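Local coordinates for RNA-induced transcriptional silencing complex protein tas3 (Schizosaccharomyces pombe, PDB 3D1B) that serves as a core subunit of the RITS complex, linking small-RNA-guided silencing to heterochromatin formation, here represented by its C-terminal alpha-helical motif, at residues F27-L38 against V55-F66. Numbering follows the deposited sequence.
Sequences FFQTNSSCAEAL and VLQLVFSASEKF
Val59 sets its two methyl groups against Phe28, Cys34 and Leu38 of residues 27-38. CG1 reaches Cys34 CB at 3.9 Å and meets the edge of the Phe28 ring in its plane; CG2 lies against Leu38 CA and CD1. Leu38 CD1 also touches Val55 CG1 at 3.8 Å, one helical turn earlier. Ala37 CB meets Ala62 CB at 3.7 Å, a contact between two small side chains, Ala62 lying in the turn from Phe60 to Ser63. The Phe27 ring spans this turn and the chain after it: CE2 approaches Phe60 CD1 (3.8 Å), with the ring planes inclined at 47°, an oblique pairing; CZ approaches Ser63 CB, and CE1 lies near Phe66 CB, with Lys65 O at the ring edge.

Among polar groups, Ser33 OG donates to Ala62 O at 2.7 Å, coming from above the carbonyl plane. With chi1 of Ser33 at 59°, the hydroxyl is directed at the turn. Ser63 OG curls back to Phe60 O, 2.7 Å away and in the carbonyl plane; Ser63 N binds the same oxygen, so two donors fix the type I turn from Phe60 to Ser63. Two waters add bridges: one joins Thr30 OG1, also bonded to Ser26 O, to Lys65 O, and another links Ser33 N to Glu64 OE1.

Helix segments 32-38 and 55-60 approach within 8.8 Å and cross steeply, their directions 134° apart. Within the all-alpha C-terminal motif of Tas3, the contact packs helix 52-60 and the chain following it on helices 26-29 and 32-46. Helix 14-23 covers Phe28 and Phe60 through Leu22, helix 89-105 covers Phe27 and Phe60 through Ile98, and Leu74 of the second subunit packs on Ala37 and Ala62, placing this largely buried junction beside the dimer interface.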
loop_
_atom_site.group_PDB
_atom_site.type_symbol
_atom_site.label_atom_id
_atom_site.label_comp_id
_atom_site.label_asym_id
_atom_site.label_seq_id
_atom_site.Cartn_x
_atom_site.Cartn_y
_atom_site.Cartn_z
ATOM N N PHE A 27 -5.692 0.118 -20.144
ATOM C CA PHE A 27 -6.166 1.118 -19.196
ATOM C C PHE A 27 -5.064 2.120 -18.863
ATOM O O PHE A 27 -5.318 3.314 -18.712
ATOM C CB PHE A 27 -6.664 0.412 -17.929
ATOM C CG PHE A 27 -7.225 1.336 -16.883
ATOM C CD1 PHE A 27 -8.260 2.217 -17.187
ATOM C CD2 PHE A 27 -6.730 1.303 -15.580
ATOM C CE1 PHE A 27 -8.799 3.055 -16.205
ATOM C CE2 PHE A 27 -7.260 2.133 -14.591
ATOM C CZ PHE A 27 -8.298 3.012 -14.908
ATOM N N PHE A 28 -3.835 1.633 -18.740
ATOM C CA PHE A 28 -2.708 2.502 -18.438
ATOM C C PHE A 28 -2.415 3.380 -19.653
ATOM O O PHE A 28 -2.217 4.589 -19.529
ATOM C CB PHE A 28 -1.469 1.660 -18.118
ATOM C CG PHE A 28 -0.246 2.473 -17.797
ATOM C CD1 PHE A 28 0.035 2.854 -16.485
ATOM C CD2 PHE A 28 0.633 2.856 -18.808
ATOM C CE1 PHE A 28 1.181 3.604 -16.182
ATOM C CE2 PHE A 28 1.778 3.603 -18.518
ATOM C CZ PHE A 28 2.055 3.977 -17.204
ATOM N N GLN A 29 -2.416 2.761 -20.829
ATOM C CA GLN A 29 -2.105 3.467 -22.070
ATOM C C GLN A 29 -3.164 4.447 -22.559
ATOM O O GLN A 29 -2.915 5.194 -23.503
ATOM C CB GLN A 29 -1.774 2.457 -23.174
ATOM C CG GLN A 29 -0.650 1.509 -22.791
ATOM C CD GLN A 29 -0.059 0.765 -23.974
ATOM O OE1 GLN A 29 -0.718 0.574 -24.991
ATOM N NE2 GLN A 29 1.188 0.322 -23.834
ATOM N N THR A 30 -4.347 4.436 -21.949
ATOM C CA THR A 30 -5.385 5.384 -22.338
ATOM C C THR A 30 -5.480 6.500 -21.300
ATOM O O THR A 30 -6.256 7.438 -21.460
ATOM C CB THR A 30 -6.774 4.711 -22.495
ATOM O OG1 THR A 30 -7.117 4.003 -21.299
ATOM C CG2 THR A 30 -6.765 3.751 -23.666
ATOM N N ASN A 31 -4.681 6.393 -20.238
ATOM C CA ASN A 31 -4.661 7.398 -19.176
ATOM C C ASN A 31 -3.284 8.021 -19.012
ATOM O O ASN A 31 -2.454 7.516 -18.249
ATOM C CB ASN A 31 -5.077 6.786 -17.836
ATOM C CG ASN A 31 -6.561 6.520 -17.752
ATOM O OD1 ASN A 31 -7.040 5.459 -18.145
ATOM N ND2 ASN A 31 -7.302 7.494 -17.247
ATOM N N SER A 32 -3.035 9.121 -19.716
ATOM C CA SER A 32 -1.740 9.783 -19.619
ATOM C C SER A 32 -1.445 10.142 -18.169
ATOM O O SER A 32 -0.287 10.224 -17.767
ATOM C CB SER A 32 -1.715 11.051 -20.473
ATOM O OG SER A 32 -2.626 12.010 -19.975
ATOM N N SER A 33 -2.500 10.359 -17.388
ATOM C CA SER A 33 -2.343 10.702 -15.978
ATOM C C SER A 33 -1.694 9.543 -15.226
ATOM O O SER A 33 -0.978 9.755 -14.252
ATOM C CB SER A 33 -3.700 11.042 -15.348
ATOM O OG SER A 33 -4.605 9.959 -15.455
ATOM N N CYS A 34 -1.946 8.319 -15.679
ATOM C CA CYS A 34 -1.341 7.153 -15.043
ATOM C C CYS A 34 0.140 7.097 -15.399
ATOM O O CYS A 34 0.973 6.764 -14.563
ATOM C CB CYS A 34 -2.028 5.863 -15.497
ATOM S SG CYS A 34 -3.657 5.606 -14.751
ATOM N N ALA A 35 0.469 7.417 -16.647
ATOM C CA ALA A 35 1.864 7.408 -17.074
ATOM C C ALA A 35 2.624 8.469 -16.282
ATOM O O ALA A 35 3.743 8.238 -15.814
ATOM C CB ALA A 35 1.957 7.691 -18.579
ATOM N N GLU A 36 2.000 9.634 -16.125
ATOM C CA GLU A 36 2.597 10.734 -15.384
ATOM C C GLU A 36 2.799 10.351 -13.921
ATOM O O GLU A 36 3.808 10.699 -13.309
ATOM C CB GLU A 36 1.705 11.973 -15.491
ATOM C CG GLU A 36 1.799 12.675 -16.842
ATOM C CD GLU A 36 0.496 13.331 -17.265
ATOM O OE1 GLU A 36 -0.162 13.969 -16.415
ATOM O OE2 GLU A 36 0.135 13.216 -18.458
ATOM N N ALA A 37 1.830 9.630 -13.365
ATOM C CA ALA A 37 1.897 9.198 -11.972
ATOM C C ALA A 37 3.035 8.200 -11.760
ATOM O O ALA A 37 3.763 8.268 -10.766
ATOM C CB ALA A 37 0.564 8.573 -11.566
ATOM N N LEU A 38 3.199 7.273 -12.696
ATOM C CA LEU A 38 4.257 6.278 -12.571
ATOM C C LEU A 38 5.630 6.945 -12.507
ATOM O O LEU A 38 6.504 6.514 -11.754
ATOM C CB LEU A 38 4.210 5.297 -13.746
ATOM C CG LEU A 38 5.251 4.175 -13.698
ATOM C CD1 LEU A 38 5.077 3.351 -12.422
ATOM C CD2 LEU A 38 5.101 3.300 -14.929
ATOM N N VAL A 55 2.624 0.499 -5.870
ATOM C CA VAL A 55 2.800 1.264 -7.103
ATOM C C VAL A 55 1.492 1.211 -7.894
ATOM O O VAL A 55 1.003 2.234 -8.378
ATOM C CB VAL A 55 3.939 0.682 -7.978
ATOM C CG1 VAL A 55 3.919 1.337 -9.357
ATOM C CG2 VAL A 55 5.277 0.913 -7.307
ATOM N N LEU A 56 0.921 0.016 -8.012
ATOM C CA LEU A 56 -0.331 -0.156 -8.745
ATOM C C LEU A 56 -1.457 0.672 -8.154
ATOM O O LEU A 56 -2.218 1.316 -8.879
ATOM C CB LEU A 56 -0.754 -1.627 -8.750
ATOM C CG LEU A 56 0.059 -2.575 -9.627
ATOM C CD1 LEU A 56 -0.493 -3.987 -9.480
ATOM C CD2 LEU A 56 -0.014 -2.114 -11.084
ATOM N N GLN A 57 -1.568 0.664 -6.832
ATOM C CA GLN A 57 -2.635 1.420 -6.198
ATOM C C GLN A 57 -2.466 2.921 -6.424
ATOM O O GLN A 57 -3.429 3.620 -6.738
ATOM C CB GLN A 57 -2.684 1.109 -4.696
ATOM C CG GLN A 57 -4.008 1.479 -4.043
ATOM C CD GLN A 57 -4.123 0.955 -2.619
ATOM O OE1 GLN A 57 -3.548 -0.077 -2.281
ATOM N NE2 GLN A 57 -4.882 1.654 -1.787
ATOM N N LEU A 58 -1.241 3.418 -6.278
ATOM C CA LEU A 58 -0.978 4.836 -6.461
ATOM C C LEU A 58 -1.201 5.272 -7.900
ATOM O O LEU A 58 -1.858 6.286 -8.158
ATOM C CB LEU A 58 0.454 5.164 -6.028
ATOM C CG LEU A 58 0.655 5.044 -4.516
ATOM C CD1 LEU A 58 2.122 5.233 -4.163
ATOM C CD2 LEU A 58 -0.204 6.093 -3.816
ATOM N N VAL A 59 -0.661 4.498 -8.833
ATOM C CA VAL A 59 -0.794 4.816 -10.244
ATOM C C VAL A 59 -2.245 4.810 -10.708
ATOM O O VAL A 59 -2.694 5.740 -11.383
ATOM C CB VAL A 59 0.028 3.835 -11.100
ATOM C CG1 VAL A 59 -0.316 4.006 -12.571
ATOM C CG2 VAL A 59 1.516 4.091 -10.878
ATOM N N PHE A 60 -2.993 3.778 -10.344
ATOM C CA PHE A 60 -4.386 3.730 -10.766
ATOM C C PHE A 60 -5.245 4.800 -10.097
ATOM O O PHE A 60 -6.284 5.190 -10.636
ATOM C CB PHE A 60 -4.976 2.336 -10.522
ATOM C CG PHE A 60 -4.408 1.275 -11.423
ATOM C CD1 PHE A 60 -4.029 1.581 -12.726
ATOM C CD2 PHE A 60 -4.283 -0.036 -10.983
ATOM C CE1 PHE A 60 -3.529 0.593 -13.578
ATOM C CE2 PHE A 60 -3.787 -1.030 -11.831
ATOM C CZ PHE A 60 -3.410 -0.710 -13.128
ATOM N N SER A 61 -4.813 5.296 -8.941
ATOM C CA SER A 61 -5.583 6.327 -8.246
ATOM C C SER A 61 -5.583 7.623 -9.049
ATOM O O SER A 61 -6.400 8.515 -8.807
ATOM C CB SER A 61 -5.009 6.598 -6.847
ATOM O OG SER A 61 -3.820 7.377 -6.908
ATOM N N ALA A 62 -4.669 7.712 -10.013
ATOM C CA ALA A 62 -4.551 8.898 -10.855
ATOM C C ALA A 62 -5.354 8.794 -12.144
ATOM O O ALA A 62 -5.430 9.762 -12.902
ATOM C CB ALA A 62 -3.084 9.160 -11.191
ATOM N N SER A 63 -5.953 7.634 -12.393
ATOM C CA SER A 63 -6.734 7.433 -13.612
ATOM C C SER A 63 -7.926 8.376 -13.640
ATOM O O SER A 63 -8.516 8.677 -12.606
ATOM C CB SER A 63 -7.215 5.983 -13.712
ATOM O OG SER A 63 -8.043 5.645 -12.616
ATOM N N GLU A 64 -8.279 8.836 -14.836
ATOM C CA GLU A 64 -9.393 9.762 -14.997
ATOM C C GLU A 64 -10.395 9.236 -16.016
ATOM O O GLU A 64 -11.562 9.623 -16.009
ATOM C CB GLU A 64 -8.870 11.120 -15.482
ATOM C CG GLU A 64 -7.673 11.649 -14.708
ATOM C CD GLU A 64 -7.028 12.852 -15.375
ATOM O OE1 GLU A 64 -6.886 12.839 -16.618
ATOM O OE2 GLU A 64 -6.646 13.803 -14.659
ATOM N N LYS A 65 -9.935 8.341 -16.882
ATOM C CA LYS A 65 -10.784 7.813 -17.939
ATOM C C LYS A 65 -11.245 6.370 -17.804
ATOM O O LYS A 65 -10.452 5.442 -17.930
ATOM C CB LYS A 65 -10.075 7.991 -19.286
ATOM C CG LYS A 65 -9.670 9.433 -19.563
ATOM C CD LYS A 65 -9.544 9.697 -21.056
ATOM C CE LYS A 65 -8.147 9.426 -21.564
ATOM N NZ LYS A 65 -8.150 8.807 -22.922
ATOM N N PHE A 66 -12.541 6.197 -17.564
ATOM C CA PHE A 66 -13.131 4.871 -17.442
ATOM C C PHE A 66 -14.646 4.927 -17.292
ATOM O O PHE A 66 -15.200 5.909 -16.792
ATOM C CB PHE A 66 -12.516 4.109 -16.256
ATOM C CG PHE A 66 -12.558 4.858 -14.951
ATOM C CD1 PHE A 66 -13.689 4.828 -14.144
ATOM C CD2 PHE A 66 -11.447 5.575 -14.518
ATOM C CE1 PHE A 66 -13.707 5.501 -12.916
ATOM C CE2 PHE A 66 -11.456 6.250 -13.295
ATOM C CZ PHE A 66 -12.588 6.212 -12.492
HETATM O O HOH W 1 -9.496 3.849 -20.162
HETATM O O HOH W 2 -5.531 10.548 -18.208
#